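Local coordinates for peridinin-chlorophyll A protein (Amphidinium carterae, PDB 2C9E) that probably serves as a water-soluble light-harvesting antenna, holding peridinin and chlorophyll a to capture solar energy in the blue-green range, at residues 30-33 against 34-38; 116-119 against 120-123; 204-207 against 208-212. One frame throughout, in Å; residues are numbered along the deposited sequence.

In the fold
Contacts 1 and 3 illustrate one solution used twice: each lies along a single helix, 28-39 and 201-213, in a different half of the chain, and each sets a tyrosine ring against an alanine one turn on, beside pigment. Both are partly buried, whereas contact 2 is a surface contact at the start of helix 119-128, where a beta turn, a weak first-turn backbone bond and two neighbouring acids take the place of aromatic packing. Contact 1 touches both others: Tyr32 OH lies 2.7 Å from Pro117 O of contact 2, and Ala34 O 2.8 Å from Ser204 OG of contact 3, both probable hydrogen bonds. Contacts 2 and 3 do not meet, their nearest atoms being about 11 Å apart. Contact 3 alone adds a salt bridge.

Contact 1 (30-33 against 34-38); sequences AKYI and ADASA. With PID (peridinin), chain H.
The ring of Tyr32 lays one face over the methyl group of Ala36, a CH-pi contact in which Ala36 CB stands 4.1 Å from the ring centroid, 18° off the normal. The methyl is displaced toward the hydroxyl end of the ring, where Tyr32 CZ is its closest atom at 3.9 Å. Tyr32 chi1 of 165° places CG opposite the backbone N and carries the ring forward over the next turn of the helix, and the hydroxyl is held beyond it by Pro117 O. Peridinin closes in on the same pair: its acetyl group brings C30 to 3.8 Å from Ala36 CB, while the methyl C31 meets the ring obliquely. These residues sit on helix 28-39, whose regular i to i+4 bonding, as in Asp35 N to Lys31 O at 3.0 Å, falters toward Ala36 N, which keeps weak bonds to Tyr32 O and Ile33 O. At the resulting kink Ser37 N has no partner in the preceding turn. A water steps in, accepting from Ser37 N at 2.9 Å and donating to Ile33 O at 2.7 Å, and it also hydrogen-bonds the peridinin hydroxyl O5 at 2.8 Å. Ser37 OG, for its part, is bonded to Gly198 O.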
loop_
_atom_site.group_PDB
_atom_site.type_symbol
_atom_site.label_atom_id
_atom_site.label_comp_id
_atom_site.label_asym_id
_atom_site.label_seq_id
_atom_site.Cartn_x
_atom_site.Cartn_y
_atom_site.Cartn_z
ATOM N N ALA A 30 13.773 2.317 -0.147
ATOM C CA ALA A 30 13.217 3.570 -0.665
ATOM C C ALA A 30 13.618 3.737 -2.131
ATOM O O ALA A 30 12.813 4.127 -2.971
ATOM C CB ALA A 30 13.719 4.775 0.179
ATOM N N LYS A 31 14.879 3.450 -2.423
ATOM C CA LYS A 31 15.398 3.618 -3.790
ATOM C C LYS A 31 14.895 2.517 -4.696
ATOM O O LYS A 31 14.645 2.774 -5.884
ATOM C CB LYS A 31 16.944 3.633 -3.816
ATOM C CG LYS A 31 17.496 4.752 -2.971
ATOM C CD LYS A 31 18.998 4.682 -2.775
ATOM C CE LYS A 31 19.483 5.957 -2.129
ATOM N NZ LYS A 31 20.943 6.029 -2.317
ATOM N N TYR A 32 14.741 1.300 -4.169
ATOM C CA TYR A 32 14.204 0.255 -5.033
ATOM C C TYR A 32 12.752 0.577 -5.455
ATOM O O TYR A 32 12.425 0.462 -6.620
ATOM C CB TYR A 32 14.232 -1.095 -4.338
ATOM C CG TYR A 32 13.383 -2.118 -5.013
ATOM C CD1 TYR A 32 13.884 -2.862 -6.086
ATOM C CD2 TYR A 32 12.043 -2.317 -4.626
ATOM C CE1 TYR A 32 13.079 -3.778 -6.772
ATOM C CE2 TYR A 32 11.211 -3.241 -5.321
ATOM C CZ TYR A 32 11.735 -3.972 -6.391
ATOM O OH TYR A 32 10.958 -4.911 -7.076
ATOM N N ILE A 33 11.892 0.985 -4.519
ATOM C CA ILE A 33 10.499 1.293 -4.881
ATOM C C ILE A 33 10.442 2.453 -5.878
ATOM O O ILE A 33 9.727 2.383 -6.879
ATOM C CB ILE A 33 9.642 1.636 -3.665
ATOM C CG1 ILE A 33 9.637 0.470 -2.688
ATOM C CG2 ILE A 33 8.231 1.972 -4.122
ATOM C CD1 ILE A 33 9.074 0.769 -1.323
ATOM N N ALA A 34 11.234 3.492 -5.607
ATOM C CA ALA A 34 11.341 4.664 -6.456
ATOM C C ALA A 34 11.715 4.321 -7.879
ATOM O O ALA A 34 11.153 4.915 -8.806
ATOM C CB ALA A 34 12.366 5.596 -5.912
ATOM N N ASP A 35 12.659 3.394 -8.067
ATOM C CA ASP A 35 13.077 3.056 -9.424
ATOM C C ASP A 35 12.603 1.731 -9.976
ATOM O O ASP A 35 12.904 1.417 -11.132
ATOM C CB ASP A 35 14.607 3.045 -9.563
ATOM C CG ASP A 35 15.273 4.346 -9.120
ATOM O OD1 ASP A 35 14.682 5.461 -9.239
ATOM O OD2 ASP A 35 16.434 4.229 -8.656
ATOM N N ALA A 36 11.851 0.955 -9.200
ATOM C CA ALA A 36 11.457 -0.365 -9.682
ATOM C C ALA A 36 10.817 -0.452 -11.084
ATOM O O ALA A 36 11.157 -1.328 -11.863
ATOM C CB ALA A 36 10.570 -1.017 -8.697
ATOM N N SER A 37 9.892 0.430 -11.411
ATOM C CA SER A 37 9.290 0.313 -12.720
ATOM C C SER A 37 10.189 0.829 -13.847
ATOM O O SER A 37 9.961 0.502 -14.990
ATOM C CB SER A 37 7.905 0.982 -12.735
ATOM O OG SER A 37 8.023 2.361 -12.685
ATOM N N ALA A 38 11.216 1.608 -13.532
ATOM C CA ALA A 38 12.152 2.120 -14.545
ATOM C C ALA A 38 12.696 0.990 -15.393
ATOM O O ALA A 38 12.776 1.100 -16.617
ATOM C CB ALA A 38 13.298 2.829 -13.889
HETATM C C1 PID H . -2.640 22.535 -7.002
HETATM C C2 PID H . -2.743 24.038 -6.736
HETATM C C3 PID H . -4.199 24.510 -6.786
HETATM C C4 PID H . -4.796 24.145 -8.145
HETATM C C5 PID H . -4.879 22.641 -8.430
HETATM C C6 PID H . -3.671 21.849 -7.904
HETATM C C7 PID H . -3.333 20.707 -8.639
HETATM C C8 PID H . -3.243 19.422 -8.104
HETATM C C9 PID H . -2.911 18.260 -8.806
HETATM C C10 PID H . -2.608 18.116 -10.155
HETATM C C11 PID H . -2.737 17.061 -8.249
HETATM C C12 PID H . -2.316 16.199 -9.176
HETATM C C13 PID H . -1.875 14.906 -8.889
HETATM C C14 PID H . -1.387 13.945 -9.777
HETATM C C15 PID H . -0.956 12.722 -9.259
HETATM C C16 PID H . -0.384 11.676 -9.981
HETATM C C17 PID H . 0.023 10.518 -9.318
HETATM C C18 PID H . 0.662 9.454 -9.951
HETATM C C19 PID H . 1.067 8.314 -9.256
HETATM C C20 PID H . 1.768 7.284 -9.884
HETATM C C21 PID H . 2.232 6.128 -9.254
HETATM C C22 PID H . 2.994 5.249 -10.019
HETATM C C23 PID H . 3.577 4.144 -9.633
HETATM C C24 PID H . 4.325 3.123 -9.289
HETATM C C25 PID H . 3.851 1.661 -9.321
HETATM C C26 PID H . 4.495 0.816 -8.212
HETATM C C27 PID H . 6.011 1.040 -8.106
HETATM C C28 PID H . 6.231 2.512 -7.746
HETATM C C29 PID H . 5.787 3.399 -8.910
HETATM C C30 PID H . 7.017 -1.000 -7.367
HETATM C C31 PID H . 7.731 -1.827 -6.296
HETATM C CM1 PID H . -1.200 22.018 -7.022
HETATM C CM2 PID H . -5.003 22.535 -9.953
HETATM C CM3 PID H . -6.157 22.088 -7.791
HETATM C CM4 PID H . -1.360 14.193 -11.288
HETATM C CM5 PID H . 1.851 5.784 -7.807
HETATM C CM6 PID H . 2.328 1.600 -9.177
HETATM C CM7 PID H . 4.266 1.077 -10.676
HETATM C CM8 PID H . 5.983 4.870 -8.537
HETATM O O1 PID H . -3.667 21.690 -6.474
HETATM O O2 PID H . -4.188 25.939 -6.738
HETATM O O3 PID H . -2.656 18.992 -11.016
HETATM O O4 PID H . -2.239 16.823 -10.391
HETATM O O5 PID H . 6.628 3.057 -10.015
HETATM O O6 PID H . 6.630 0.270 -7.063
HETATM O O7 PID H . 6.808 -1.472 -8.483
HETATM O O HOH W 1 9.361 2.544 -9.569
#

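Contact 2 (116-119 against 120-123); sequences FPES and RELQ. With DGD (digalactosyl diacyl glycerol (dgdg)), chain G.
A type II beta turn, Phe116 to Ser119, feeds directly into helix 119-128, with Glu118 at the N-cap facing Glu121 in the first turn. Glu118 takes the left-handed backbone conformation (phi 52°, psi 38°) that the third position of such a turn requires. Its carbonyl O receives a weak bond from Glu121 N at 3.4 Å, and regular helix bonding is firmer one residue on, where Gln123 N reaches Ser119 O at 3.0 Å. The Glu121 chain, bent at chi2, curls back toward Glu118, and the two carboxylate planes stand nearly perpendicular, though the modelled place of Glu121 OE1 is doubtful. Gln123 has CG anti to the backbone N (chi1 -175°) and extends away from this acidic pair to the bound galactolipid, where Gln123 NE2 donates to DGD O3G at 3.2 Å and also to O1 of a peridinin. With an alanine here, O3G of the lipid and the peridinin oxygen are likely to lose their shared amide donor. Leu122 turns inward onto helix 28-39 and a chlorophyll. Although the exact spacing of Glu118 and Glu121 is uncertain, two exposed carboxylates this near each other would probably repel unless solvent screens them or one takes up a proton.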
loop_
_atom_site.group_PDB
_atom_site.type_symbol
_atom_site.label_atom_id
_atom_site.label_comp_id
_atom_site.label_asym_id
_atom_site.label_seq_id
_atom_site.Cartn_x
_atom_site.Cartn_y
_atom_site.Cartn_z
ATOM N N PHE A 116 7.864 -9.000 -8.317
ATOM C CA PHE A 116 8.411 -7.655 -8.545
ATOM C C PHE A 116 9.771 -7.637 -9.252
ATOM O O PHE A 116 10.604 -8.465 -9.003
ATOM C CB PHE A 116 8.511 -6.879 -7.207
ATOM C CG PHE A 116 7.181 -6.380 -6.721
ATOM C CD1 PHE A 116 6.380 -7.171 -5.904
ATOM C CD2 PHE A 116 6.674 -5.174 -7.196
ATOM C CE1 PHE A 116 5.079 -6.771 -5.583
ATOM C CE2 PHE A 116 5.395 -4.761 -6.892
ATOM C CZ PHE A 116 4.583 -5.544 -6.093
ATOM N N PRO A 117 9.987 -6.697 -10.176
ATOM C CA PRO A 117 11.285 -6.655 -10.872
ATOM C C PRO A 117 12.524 -6.411 -10.034
ATOM O O PRO A 117 12.554 -5.530 -9.156
ATOM C CB PRO A 117 11.099 -5.543 -11.907
ATOM C CG PRO A 117 10.014 -4.699 -11.318
ATOM C CD PRO A 117 9.047 -5.770 -10.821
ATOM N N GLU A 118 13.537 -7.217 -10.313
ATOM C CA GLU A 118 14.829 -7.126 -9.663
ATOM C C GLU A 118 14.794 -7.126 -8.140
ATOM O O GLU A 118 15.572 -6.429 -7.473
ATOM C CB GLU A 118 15.538 -5.885 -10.154
ATOM C CG GLU A 118 16.833 -6.216 -10.818
ATOM C CD GLU A 118 16.749 -6.131 -12.334
ATOM O OE1 GLU A 118 16.828 -4.985 -12.865
ATOM O OE2 GLU A 118 16.598 -7.205 -12.986
ATOM N N SER A 119 13.904 -7.914 -7.583
ATOM C CA SER A 119 13.829 -7.970 -6.131
ATOM C C SER A 119 15.063 -8.716 -5.588
ATOM O O SER A 119 15.349 -8.639 -4.396
ATOM C CB SER A 119 12.536 -8.649 -5.702
ATOM O OG SER A 119 12.628 -10.017 -5.997
ATOM N N ARG A 120 15.804 -9.407 -6.465
ATOM C CA ARG A 120 17.035 -10.121 -6.072
ATOM C C ARG A 120 18.230 -9.200 -5.779
ATOM O O ARG A 120 19.033 -9.460 -4.873
ATOM C CB ARG A 120 17.470 -11.091 -7.167
ATOM C CG ARG A 120 18.826 -11.766 -6.924
ATOM C CD ARG A 120 18.858 -13.083 -7.678
ATOM N NE ARG A 120 19.980 -13.225 -8.611
ATOM C CZ ARG A 120 21.124 -13.857 -8.330
ATOM N NH1 ARG A 120 21.331 -14.412 -7.123
ATOM N NH2 ARG A 120 22.049 -13.974 -9.277
ATOM N N GLU A 121 18.378 -8.145 -6.563
ATOM C CA GLU A 121 19.464 -7.202 -6.342
ATOM C C GLU A 121 19.153 -6.433 -5.042
ATOM O O GLU A 121 20.038 -6.016 -4.332
ATOM C CB GLU A 121 19.553 -6.231 -7.517
ATOM C CG GLU A 121 20.146 -6.774 -8.832
ATOM C CD GLU A 121 19.530 -8.098 -9.384
ATOM O OE1 GLU A 121 18.259 -8.287 -9.379
ATOM O OE2 GLU A 121 20.357 -8.946 -9.856
ATOM N N LEU A 122 17.878 -6.252 -4.727
ATOM C CA LEU A 122 17.538 -5.541 -3.513
ATOM C C LEU A 122 17.865 -6.418 -2.336
ATOM O O LEU A 122 18.480 -5.988 -1.374
ATOM C CB LEU A 122 16.058 -5.198 -3.482
ATOM C CG LEU A 122 15.522 -4.863 -2.091
ATOM C CD1 LEU A 122 16.206 -3.600 -1.546
ATOM C CD2 LEU A 122 13.997 -4.710 -2.170
ATOM N N GLN A 123 17.428 -7.659 -2.400
ATOM C CA GLN A 123 17.696 -8.549 -1.293
ATOM C C GLN A 123 19.215 -8.648 -1.041
ATOM O O GLN A 123 19.674 -8.610 0.116
ATOM C CB GLN A 123 17.053 -9.912 -1.546
ATOM C CG GLN A 123 17.204 -10.808 -0.377
ATOM C CD GLN A 123 16.184 -11.888 -0.381
ATOM O OE1 GLN A 123 14.998 -11.634 -0.611
ATOM N NE2 GLN A 123 16.623 -13.123 -0.114
HETATM C C1A DGD G . 10.226 -11.945 -0.444
HETATM C C2A DGD G . 9.769 -10.508 -0.491
HETATM C C3A DGD G . 8.634 -10.286 -1.549
HETATM C C4A DGD G . 7.910 -8.988 -1.329
HETATM C C5A DGD G . 6.447 -9.081 -1.716
HETATM C C6A DGD G . 5.746 -7.749 -1.685
HETATM C C7A DGD G . 5.572 -7.181 -0.278
HETATM C C8A DGD G . 5.316 -5.619 -0.272
HETATM C C9A DGD G . 3.832 -5.249 0.163
HETATM C CAA DGD G . 3.752 -4.874 1.624
HETATM C CBA DGD G . 2.394 -4.422 2.180
HETATM C CCA DGD G . 1.767 -3.159 1.590
HETATM C CDA DGD G . 0.487 -2.835 2.413
HETATM C CEA DGD G . -0.268 -1.564 1.996
HETATM C CFA DGD G . 0.494 -0.230 2.272
HETATM C CGA DGD G . 0.029 0.425 3.586
HETATM C CHA DGD G . 1.007 1.468 4.124
HETATM C CIA DGD G . 2.475 1.089 4.027
HETATM O O1A DGD G . 9.952 -12.658 -1.417
HETATM C C1B DGD G . 13.264 -13.397 3.352
HETATM C C2B DGD G . 12.769 -13.081 4.739
HETATM C C3B DGD G . 13.757 -12.228 5.523
HETATM C C4B DGD G . 14.914 -13.075 6.054
HETATM C C5B DGD G . 15.415 -12.616 7.402
HETATM C C6B DGD G . 16.828 -12.066 7.254
HETATM C C7B DGD G . 16.921 -10.606 7.730
HETATM C C8B DGD G . 15.807 -10.242 8.670
HETATM C C9B DGD G . 14.991 -9.064 8.177
HETATM C CAB DGD G . 14.919 -8.012 9.293
HETATM C CBB DGD G . 13.999 -6.901 8.949
HETATM C CCB DGD G . 13.243 -6.491 10.167
HETATM C CDB DGD G . 11.749 -6.647 9.976
HETATM C CEB DGD G . 11.298 -7.934 10.550
HETATM C CFB DGD G . 11.436 -9.065 9.587
HETATM C CGB DGD G . 10.503 -8.901 8.395
HETATM C CHB DGD G . 10.848 -9.907 7.304
HETATM C CIB DGD G . 11.804 -9.340 6.237
HETATM O O1B DGD G . 14.390 -12.975 3.002
HETATM O O1G DGD G . 11.322 -12.269 0.198
HETATM C C1G DGD G . 11.623 -13.624 0.158
HETATM C C2G DGD G . 12.822 -13.812 1.089
HETATM O O2G DGD G . 12.313 -13.615 2.469
HETATM C C3G DGD G . 13.389 -15.220 0.865
HETATM O O3G DGD G . 14.103 -15.029 -0.381
HETATM C C1D DGD G . 14.573 -16.222 -0.968
HETATM C C2D DGD G . 14.903 -15.976 -2.481
HETATM O O2D DGD G . 13.704 -15.635 -3.179
HETATM C C3D DGD G . 15.426 -17.268 -3.062
HETATM O O3D DGD G . 15.730 -17.089 -4.460
HETATM C C4D DGD G . 16.632 -17.775 -2.260
HETATM O O4D DGD G . 17.729 -16.886 -2.388
HETATM C C5D DGD G . 16.262 -17.841 -0.792
HETATM O O5D DGD G . 18.044 -19.277 -0.105
HETATM C C6D DGD G . 17.528 -17.969 0.025
HETATM O O6D DGD G . 15.756 -16.611 -0.282
HETATM C C1E DGD G . 19.451 -19.238 -0.399
HETATM C C2E DGD G . 19.796 -20.423 -1.285
HETATM O O2E DGD G . 19.073 -20.314 -2.531
HETATM C C3E DGD G . 19.352 -21.710 -0.510
HETATM O O3E DGD G . 19.743 -22.885 -1.230
HETATM C C4E DGD G . 20.026 -21.688 0.858
HETATM O O4E DGD G . 21.437 -21.597 0.665
HETATM C C5E DGD G . 19.556 -20.420 1.601
HETATM O O6E DGD G . 20.173 -19.381 0.846
HETATM C C6E DGD G . 20.113 -20.389 3.030
HETATM O O5E DGD G . 19.413 -21.303 3.878
#

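Contact 3 (204-207 against 208-212); sequences SKYI and ETASA. With CLA (chlorophyll a), chain C.
Aromatic packing centres on Tyr206, whose ring is met over the middle of one face by Ala210 CB, 3.5 Å from the centroid and 13° off the normal. This CH-pi contact is closely centred, with Tyr206 CE1 and CZ the ring atoms nearest to the methyl. The ring reaches that methyl because CG lies anti to the backbone N (chi1 -176°), leaning over the following turn. Chlorophyll a approaches obliquely through a methyl of its phytyl tail, C4, which lies 3.6 Å from Tyr206 OH; the hydroxyl itself is bonded to Pro291 O.

Ionic and apolar contacts share the side chain of Lys205. It folds back at chi2, chi3 and chi4, so that Lys205 NZ forms a salt bridge with Glu208 OE1 at 3.1 Å, entering from above the carboxylate plane. On the way Lys205 CD presses on Thr209 CG2 at 3.4 Å, tighter than usual for two carbons. The whole group belongs to helix 201-213, which packs against helix 28-39 through Ile207 and Glu208, joining the two halves of the chain.

Among the hydrogen bonds to backbone carbonyls, Lys205 O is gripped twice, by Thr209 N at 3.0 Å and by Thr209 OG1 at 2.9 Å. The hydroxyl can double back in this way because OG1 sits between the backbone N and the carbonyl carbon (chi1 65°), and it donates from above the carbonyl plane. Glu208 N bonds more linearly to Ser204 O. Past Ala210 the helix kinks, and a water spans the break, donating to Ile207 O at 2.6 Å and accepting from Ser211 N. Ser211 OG turns to Gly24 O. Farther along the chlorophyll, its magnesium is bound by a second water, 2.1 Å from the magnesium.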
loop_
_atom_site.group_PDB
_atom_site.type_symbol
_atom_site.label_atom_id
_atom_site.label_comp_id
_atom_site.label_asym_id
_atom_site.label_seq_id
_atom_site.Cartn_x
_atom_site.Cartn_y
_atom_site.Cartn_z
ATOM N N SER A 204 8.244 9.205 -7.922
ATOM C CA SER A 204 9.409 8.408 -7.599
ATOM C C SER A 204 10.341 9.204 -6.721
ATOM O O SER A 204 10.854 8.693 -5.707
ATOM C CB SER A 204 10.173 7.977 -8.859
ATOM O OG SER A 204 9.436 6.974 -9.515
ATOM N N LYS A 205 10.573 10.463 -7.095
ATOM C CA LYS A 205 11.484 11.227 -6.282
ATOM C C LYS A 205 10.949 11.369 -4.853
ATOM O O LYS A 205 11.734 11.250 -3.910
ATOM C CB LYS A 205 11.812 12.582 -6.930
ATOM C CG LYS A 205 12.835 13.429 -6.143
ATOM C CD LYS A 205 14.040 12.645 -5.524
ATOM C CE LYS A 205 15.317 12.525 -6.418
ATOM N NZ LYS A 205 15.298 11.521 -7.564
ATOM N N TYR A 206 9.629 11.563 -4.701
ATOM C CA TYR A 206 9.005 11.689 -3.374
ATOM C C TYR A 206 9.245 10.415 -2.548
ATOM O O TYR A 206 9.722 10.462 -1.400
ATOM C CB TYR A 206 7.501 11.937 -3.532
ATOM C CG TYR A 206 6.805 12.186 -2.215
ATOM C CD1 TYR A 206 6.922 13.405 -1.572
ATOM C CD2 TYR A 206 6.117 11.153 -1.553
ATOM C CE1 TYR A 206 6.394 13.610 -0.288
ATOM C CE2 TYR A 206 5.568 11.348 -0.259
ATOM C CZ TYR A 206 5.717 12.581 0.358
ATOM O OH TYR A 206 5.164 12.792 1.607
ATOM N N ILE A 207 8.951 9.260 -3.144
ATOM C CA ILE A 207 9.148 7.997 -2.467
ATOM C C ILE A 207 10.615 7.789 -2.061
ATOM O O ILE A 207 10.916 7.317 -0.960
ATOM C CB ILE A 207 8.690 6.842 -3.383
ATOM C CG1 ILE A 207 7.152 6.900 -3.557
ATOM C CG2 ILE A 207 9.222 5.510 -2.863
ATOM C CD1 ILE A 207 6.614 5.898 -4.592
ATOM N N GLU A 208 11.535 8.140 -2.946
ATOM C CA GLU A 208 12.964 7.991 -2.666
ATOM C C GLU A 208 13.535 8.870 -1.528
ATOM O O GLU A 208 14.382 8.431 -0.703
ATOM C CB GLU A 208 13.756 8.333 -3.923
ATOM C CG GLU A 208 15.206 7.997 -3.805
ATOM C CD GLU A 208 16.080 8.640 -4.873
ATOM O OE1 GLU A 208 15.637 8.843 -6.040
ATOM O OE2 GLU A 208 17.241 8.922 -4.535
ATOM N N THR A 209 13.059 10.108 -1.466
ATOM C CA THR A 209 13.620 11.063 -0.520
ATOM C C THR A 209 12.731 11.653 0.552
ATOM O O THR A 209 13.247 12.275 1.464
ATOM C CB THR A 209 14.165 12.283 -1.288
ATOM O OG1 THR A 209 13.044 12.930 -1.906
ATOM C CG2 THR A 209 15.173 11.882 -2.429
ATOM N N ALA A 210 11.419 11.507 0.453
ATOM C CA ALA A 210 10.526 12.150 1.404
ATOM C C ALA A 210 10.754 11.815 2.858
ATOM O O ALA A 210 10.952 12.688 3.697
ATOM C CB ALA A 210 9.079 11.860 1.035
ATOM N N SER A 211 10.717 10.541 3.174
ATOM C CA SER A 211 10.890 10.138 4.554
ATOM C C SER A 211 12.189 10.610 5.181
ATOM O O SER A 211 12.199 11.127 6.301
ATOM C CB SER A 211 10.809 8.610 4.664
ATOM O OG SER A 211 10.965 8.160 5.995
ATOM N N ALA A 212 13.295 10.419 4.476
ATOM C CA ALA A 212 14.586 10.802 5.050
ATOM C C ALA A 212 14.575 12.236 5.593
ATOM O O ALA A 212 15.227 12.507 6.583
ATOM C CB ALA A 212 15.671 10.633 4.036
HETATM MG MG CLA C . -4.796 5.384 -5.639
HETATM C CHA CLA C . -5.115 8.640 -4.354
HETATM C CHB CLA C . -2.297 6.504 -7.753
HETATM C CHC CLA C . -3.805 2.107 -6.236
HETATM C CHD CLA C . -6.662 4.295 -2.891
HETATM N NA CLA C . -3.949 7.342 -6.116
HETATM C C1A CLA C . -4.236 8.546 -5.455
HETATM C C2A CLA C . -3.359 9.653 -5.999
HETATM C C3A CLA C . -2.667 9.019 -7.197
HETATM C C4A CLA C . -2.942 7.522 -7.039
HETATM C CMA CLA C . -3.323 9.512 -8.494
HETATM C CAA CLA C . -2.329 10.109 -4.959
HETATM C CBA CLA C . -1.585 11.376 -5.374
HETATM C CGA CLA C . -0.420 11.702 -4.450
HETATM O O1A CLA C . 0.294 12.671 -4.721
HETATM O O2A CLA C . -0.114 10.895 -3.257
HETATM N NB CLA C . -3.399 4.469 -6.875
HETATM C C1B CLA C . -2.507 5.137 -7.689
HETATM C C2B CLA C . -1.866 4.185 -8.553
HETATM C C3B CLA C . -2.276 2.934 -8.169
HETATM C C4B CLA C . -3.208 3.116 -7.039
HETATM C CMB CLA C . -0.917 4.511 -9.767
HETATM C CAB CLA C . -1.695 1.855 -8.966
HETATM C CBB CLA C . -2.018 0.576 -8.719
HETATM N NC CLA C . -5.172 3.529 -4.715
HETATM C C1C CLA C . -4.715 2.301 -5.158
HETATM C C2C CLA C . -5.384 1.254 -4.393
HETATM C C3C CLA C . -6.171 1.863 -3.473
HETATM C C4C CLA C . -6.026 3.300 -3.659
HETATM C CMC CLA C . -5.242 -0.261 -4.556
HETATM C CAC CLA C . -7.056 1.204 -2.438
HETATM C CBC CLA C . -8.505 0.940 -3.001
HETATM N ND CLA C . -5.672 6.221 -4.002
HETATM C C1D CLA C . -6.512 5.684 -3.067
HETATM C C2D CLA C . -7.286 6.713 -2.425
HETATM C C3D CLA C . -6.782 7.869 -2.880
HETATM C C4D CLA C . -5.781 7.556 -3.841
HETATM C CMD CLA C . -8.418 6.488 -1.359
HETATM C CAD CLA C . -6.780 9.303 -2.735
HETATM O OBD CLA C . -7.613 10.076 -2.228
HETATM C CBD CLA C . -5.579 9.842 -3.486
HETATM C CGD CLA C . -6.074 10.984 -4.346
HETATM O O1D CLA C . -6.415 10.771 -5.508
HETATM O O2D CLA C . -6.185 12.223 -3.805
HETATM C CED CLA C . -6.772 13.187 -4.495
HETATM C C1 CLA C . 1.024 11.313 -2.459
HETATM C C2 CLA C . 1.126 10.411 -1.404
HETATM C C3 CLA C . 1.431 10.607 -0.061
HETATM C C4 CLA C . 1.769 12.019 0.553
HETATM C C5 CLA C . 1.461 9.415 0.980
HETATM C C6 CLA C . 1.223 7.996 0.374
HETATM C C7 CLA C . 1.054 6.903 1.460
HETATM C C8 CLA C . 0.741 5.474 0.938
HETATM C C9 CLA C . 0.227 4.585 2.094
HETATM C C10 CLA C . 2.041 4.874 0.350
HETATM C C11 CLA C . 2.024 3.347 0.089
HETATM C C12 CLA C . 3.235 2.902 -0.735
HETATM C C13 CLA C . 4.617 3.299 -0.195
HETATM C C14 CLA C . 5.716 3.289 -1.236
HETATM C C15 CLA C . 4.985 2.374 0.974
HETATM C C16 CLA C . 5.215 0.906 0.653
HETATM C C17 CLA C . 5.195 0.123 1.935
HETATM C C18 CLA C . 5.568 -1.350 1.816
HETATM C C19 CLA C . 5.505 -2.001 3.173
HETATM C C20 CLA C . 6.970 -1.491 1.256
HETATM O O HOH W 2 10.737 7.925 1.606
HETATM O O HOH W 3 -6.340 5.194 -7.092
#